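Local coordinates for CRISPR-associated protein, Cse2 family (Thermobifida fusca, PDB 4H79) that probably binds nucleic acid as the CasB (Cse2-family) subunit of the type I-E CRISPR Cascade complex, at residues Leu121-Ser124 / Ser125-Asp128. Numbering follows the deposited sequence.
Sequences LMPS and SEID
M122 and D128 face each other across the mouth of a tight reversal of the chain, their CA atoms 6.3 Å apart. The sulfur of M122 is the acceptor: D128 N lies 3.4 Å from M122 SD, and the N-H...S angle of 159° supports a weak hydrogen bond. With chi1 at 59°, M122 CG sits between its own backbone N and carbonyl carbon and passes 3.6 Å from E126 O, while the chain is bent at chi3, with M122 CE 4.2 Å from D128 CB. Farther along, E126 N donates to P123 O at 2.9 Å. This i to i+3 bond, with S124 and S125 both in helical backbone conformations, defines a type I beta turn. Over it, P123 CB and E126 CB touch at 4.2 Å, and S125 OG donates to E126 OE2 (2.8 Å) from above the carboxylate plane, tying the bent glutamate back to the turn. The loop thus links helix 114-119, whose R119 donates to E126 O, with helix 129-138, where D128 is the N-cap and accepts from L131 N through OD2; M122 also packs on L131 and on F194 of helix 180-195.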
loop_
_atom_site.group_PDB
_atom_site.type_symbol
_atom_site.label_atom_id
_atom_site.label_comp_id
_atom_site.label_asym_id
_atom_site.label_seq_id
_atom_site.Cartn_x
_atom_site.Cartn_y
_atom_site.Cartn_z
ATOM N N LEU A 121 -7.829 9.014 11.679
ATOM C CA LEU A 121 -7.635 8.292 12.977
ATOM C C LEU A 121 -7.722 9.210 14.180
ATOM O O LEU A 121 -7.827 8.756 15.298
ATOM C CB LEU A 121 -6.269 7.568 13.010
ATOM C CG LEU A 121 -6.093 6.417 12.014
ATOM C CD1 LEU A 121 -4.625 5.904 12.015
ATOM C CD2 LEU A 121 -7.044 5.263 12.333
ATOM N N MET A 122 -7.742 10.516 13.955
ATOM C CA MET A 122 -7.788 11.465 15.116
ATOM C C MET A 122 -8.881 12.509 14.854
ATOM O O MET A 122 -9.342 12.645 13.709
ATOM C CB MET A 122 -6.370 12.108 15.381
ATOM C CG MET A 122 -5.850 12.836 14.236
ATOM S SD MET A 122 -4.007 12.847 14.231
ATOM C CE MET A 122 -3.558 11.173 13.896
ATOM N N PRO A 123 -9.284 13.248 15.880
ATOM C CA PRO A 123 -10.362 14.293 15.666
ATOM C C PRO A 123 -9.836 15.327 14.656
ATOM O O PRO A 123 -8.642 15.634 14.670
ATOM C CB PRO A 123 -10.529 14.904 17.065
ATOM C CG PRO A 123 -10.085 13.775 18.017
ATOM C CD PRO A 123 -8.868 13.187 17.299
ATOM N N SER A 124 -10.680 15.852 13.764
ATOM C CA SER A 124 -10.195 16.795 12.750
ATOM C C SER A 124 -9.711 18.068 13.438
ATOM O O SER A 124 -8.868 18.755 12.907
ATOM C CB SER A 124 -11.236 17.105 11.688
ATOM O OG SER A 124 -12.277 17.793 12.306
ATOM N N SER A 125 -10.243 18.305 14.637
ATOM C CA SER A 125 -9.837 19.344 15.586
ATOM C C SER A 125 -8.322 19.224 16.012
ATOM O O SER A 125 -7.618 20.233 16.129
ATOM C CB SER A 125 -10.846 19.284 16.786
ATOM O OG SER A 125 -10.555 20.125 17.922
ATOM N N GLU A 126 -7.814 17.991 16.153
ATOM C CA GLU A 126 -6.636 17.679 17.001
ATOM C C GLU A 126 -5.562 16.876 16.261
ATOM O O GLU A 126 -5.793 16.318 15.220
ATOM C CB GLU A 126 -7.054 16.860 18.316
ATOM C CG GLU A 126 -8.065 17.561 19.232
ATOM C CD GLU A 126 -7.706 19.043 19.578
ATOM O OE1 GLU A 126 -6.495 19.416 19.492
ATOM O OE2 GLU A 126 -8.629 19.844 19.952
ATOM N N ILE A 127 -4.379 16.796 16.840
ATOM C CA ILE A 127 -3.361 15.900 16.382
ATOM C C ILE A 127 -2.946 14.957 17.560
ATOM O O ILE A 127 -2.565 15.435 18.620
ATOM C CB ILE A 127 -2.155 16.677 15.874
ATOM C CG1 ILE A 127 -2.493 17.333 14.499
ATOM C CG2 ILE A 127 -0.944 15.726 15.814
ATOM C CD1 ILE A 127 -1.301 18.021 13.840
ATOM N N ASP A 128 -3.071 13.638 17.386
ATOM C CA ASP A 128 -2.509 12.652 18.361
ATOM C C ASP A 128 -0.984 12.631 18.127
ATOM O O ASP A 128 -0.512 12.121 17.117
ATOM C CB ASP A 128 -3.169 11.290 18.115
ATOM C CG ASP A 128 -2.440 10.096 18.785
ATOM O OD1 ASP A 128 -3.042 9.045 18.758
ATOM O OD2 ASP A 128 -1.293 10.123 19.280
#